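Local structure of periplasmic sugar-binding domain protein (Pseudomonas fluorescens Pf-5, 3H75) at residues Lys88-Ser94 against Trp114-Gly120. The protein probably binds a carbohydrate in the periplasm, as a two-lobed solute-binding protein. Sequence-based numbering, arbitrary orientation.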
loop_
_atom_site.group_PDB
_atom_site.type_symbol
_atom_site.label_atom_id
_atom_site.label_comp_id
_atom_site.label_asym_id
_atom_site.label_seq_id
_atom_site.Cartn_x
_atom_site.Cartn_y
_atom_site.Cartn_z
ATOM N N LYS A 88 -4.480 -4.190 -23.351
ATOM C CA LYS A 88 -4.611 -2.895 -22.697
ATOM C C LYS A 88 -3.867 -2.983 -21.370
ATOM O O LYS A 88 -3.987 -3.976 -20.653
ATOM C CB LYS A 88 -6.088 -2.568 -22.461
ATOM C CG LYS A 88 -6.887 -2.318 -23.740
ATOM C CD LYS A 88 -8.356 -2.071 -23.430
ATOM C CE LYS A 88 -9.146 -1.738 -24.686
ATOM N NZ LYS A 88 -10.563 -1.415 -24.360
ATOM N N LEU A 89 -3.092 -1.955 -21.048
ATOM C CA LEU A 89 -2.327 -1.950 -19.809
ATOM C C LEU A 89 -2.905 -1.034 -18.750
ATOM O O LEU A 89 -3.460 0.022 -19.059
ATOM C CB LEU A 89 -0.887 -1.511 -20.067
ATOM C CG LEU A 89 -0.043 -2.290 -21.073
ATOM C CD1 LEU A 89 1.346 -1.672 -21.130
ATOM C CD2 LEU A 89 0.035 -3.744 -20.670
ATOM N N PHE A 90 -2.758 -1.442 -17.496
ATOM C CA PHE A 90 -3.227 -0.642 -16.378
ATOM C C PHE A 90 -2.126 -0.654 -15.326
ATOM O O PHE A 90 -1.773 -1.708 -14.793
ATOM C CB PHE A 90 -4.519 -1.213 -15.803
ATOM C CG PHE A 90 -5.331 -0.202 -15.051
ATOM C CD1 PHE A 90 -5.809 0.931 -15.698
ATOM C CD2 PHE A 90 -5.598 -0.368 -13.697
ATOM C CE1 PHE A 90 -6.545 1.896 -15.007
ATOM C CE2 PHE A 90 -6.329 0.586 -12.996
ATOM C CZ PHE A 90 -6.804 1.724 -13.654
ATOM N N ILE A 91 -1.580 0.527 -15.052
ATOM C CA ILE A 91 -0.493 0.712 -14.090
ATOM C C ILE A 91 -1.062 1.154 -12.747
ATOM O O ILE A 91 -1.787 2.144 -12.671
ATOM C CB ILE A 91 0.483 1.797 -14.590
ATOM C CG1 ILE A 91 0.948 1.464 -16.009
ATOM C CG2 ILE A 91 1.661 1.922 -13.637
ATOM C CD1 ILE A 91 1.651 0.137 -16.133
ATOM N N VAL A 92 -0.722 0.438 -11.679
ATOM C CA VAL A 92 -1.270 0.790 -10.380
ATOM C C VAL A 92 -0.288 1.102 -9.268
ATOM O O VAL A 92 0.918 0.854 -9.378
ATOM C CB VAL A 92 -2.218 -0.318 -9.865
ATOM C CG1 VAL A 92 -3.365 -0.508 -10.840
ATOM C CG2 VAL A 92 -1.447 -1.624 -9.677
ATOM N N ASN A 93 -0.854 1.670 -8.201
ATOM C CA ASN A 93 -0.164 2.043 -6.966
ATOM C C ASN A 93 0.701 3.306 -6.974
ATOM O O ASN A 93 0.743 4.024 -5.978
ATOM C CB ASN A 93 0.631 0.844 -6.444
ATOM C CG ASN A 93 -0.275 -0.266 -5.924
ATOM O OD1 ASN A 93 -1.495 -0.229 -6.110
ATOM N ND2 ASN A 93 0.317 -1.260 -5.274
ATOM N N SER A 94 1.392 3.582 -8.073
ATOM C CA SER A 94 2.206 4.791 -8.157
ATOM C C SER A 94 2.068 5.401 -9.546
ATOM O O SER A 94 1.842 4.689 -10.519
ATOM C CB SER A 94 3.685 4.499 -7.838
ATOM O OG SER A 94 4.331 3.848 -8.901
ATOM N N TRP A 114 -4.440 1.258 -25.343
ATOM C CA TRP A 114 -4.965 1.995 -24.198
ATOM C C TRP A 114 -4.158 1.695 -22.943
ATOM O O TRP A 114 -3.839 0.539 -22.656
ATOM C CB TRP A 114 -6.429 1.623 -23.945
ATOM C CG TRP A 114 -7.073 2.392 -22.816
ATOM C CD1 TRP A 114 -7.628 3.640 -22.884
ATOM C CD2 TRP A 114 -7.221 1.962 -21.456
ATOM N NE1 TRP A 114 -8.114 4.012 -21.652
ATOM C CE2 TRP A 114 -7.876 3.003 -20.757
ATOM C CE3 TRP A 114 -6.862 0.801 -20.757
ATOM C CZ2 TRP A 114 -8.184 2.914 -19.393
ATOM C CZ3 TRP A 114 -7.168 0.713 -19.401
ATOM C CH2 TRP A 114 -7.822 1.766 -18.734
ATOM N N ILE A 115 -3.833 2.743 -22.195
ATOM C CA ILE A 115 -3.079 2.602 -20.957
ATOM C C ILE A 115 -3.652 3.546 -19.908
ATOM O O ILE A 115 -3.717 4.754 -20.119
ATOM C CB ILE A 115 -1.587 2.941 -21.156
ATOM C CG1 ILE A 115 -0.967 1.995 -22.186
ATOM C CG2 ILE A 115 -0.850 2.818 -19.829
ATOM C CD1 ILE A 115 0.463 2.338 -22.552
ATOM N N GLY A 116 -4.073 2.986 -18.779
ATOM C CA GLY A 116 -4.624 3.798 -17.710
ATOM C C GLY A 116 -3.835 3.536 -16.442
ATOM O O GLY A 116 -2.921 2.714 -16.448
ATOM N N SER A 117 -4.171 4.237 -15.364
ATOM C CA SER A 117 -3.476 4.046 -14.096
ATOM C C SER A 117 -4.382 4.379 -12.920
ATOM O O SER A 117 -5.419 5.023 -13.078
ATOM C CB SER A 117 -2.212 4.914 -14.034
ATOM O OG SER A 117 -2.523 6.300 -13.997
HETATM N N MSE A 118 -3.982 3.929 -11.737
HETATM C CA MSE A 118 -4.750 4.188 -10.526
HETATM C C MSE A 118 -3.778 4.185 -9.365
HETATM O O MSE A 118 -3.046 3.215 -9.169
HETATM C CB MSE A 118 -5.802 3.106 -10.313
HETATM C CG MSE A 118 -6.627 3.323 -9.055
HETATM SE SE MSE A 118 -8.066 2.067 -8.897
HETATM C CE MSE A 118 -9.361 2.937 -10.050
ATOM N N VAL A 119 -3.775 5.266 -8.594
ATOM C CA VAL A 119 -2.861 5.375 -7.469
ATOM C C VAL A 119 -3.550 5.824 -6.194
ATOM O O VAL A 119 -4.633 6.415 -6.230
ATOM C CB VAL A 119 -1.737 6.383 -7.775
ATOM C CG1 VAL A 119 -1.045 6.004 -9.074
ATOM C CG2 VAL A 119 -2.308 7.795 -7.859
ATOM N N GLY A 120 -2.902 5.540 -5.069
ATOM C CA GLY A 120 -3.426 5.935 -3.780
ATOM C C GLY A 120 -2.690 7.167 -3.287
ATOM O O GLY A 120 -2.191 7.958 -4.092
#
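Phe90 swings its ring across to the neighbouring strand and brings it against the Gly116-Ser117 backbone, CD1 of Phe90 3.4 Å from Gly116 C, with Ser117 CA over one face toward the rim. With CG anti to the backbone N (chi1 -157°), the ring reaches between Trp114 and selenomethionine Met118: its CD1 is 3.7 Å from Trp114 CH2, and its CE2 meets Met118 CB. Gly116 has no side chain, and a CB there would run into both Phe90 CE1 and Trp114 CH2. An alanine in place of Phe90 would probably open a gap against the Gly116-Ser117 backbone and leave the Trp114 indole freer to turn. Further out, Lys88 CB meets the edge of the Trp114 indole at CE3, 3.9 Å away. Beneath the rings, five backbone hydrogen bonds join the parallel strands, the straightest from Ile91 N to Gly116 O at 2.9 Å. On the other face Leu89 CB packs on Ile115 CG1, and Ser117 OG bonds to Asp289. Both strands belong to the parallel sheet of one lobe, with 65-69 flanking 88-93 and 289-291 flanking 115-119; helix 265-277 covers the Phe90 and Met118 face, and helix 74-82 the Leu89 and Ile115 face.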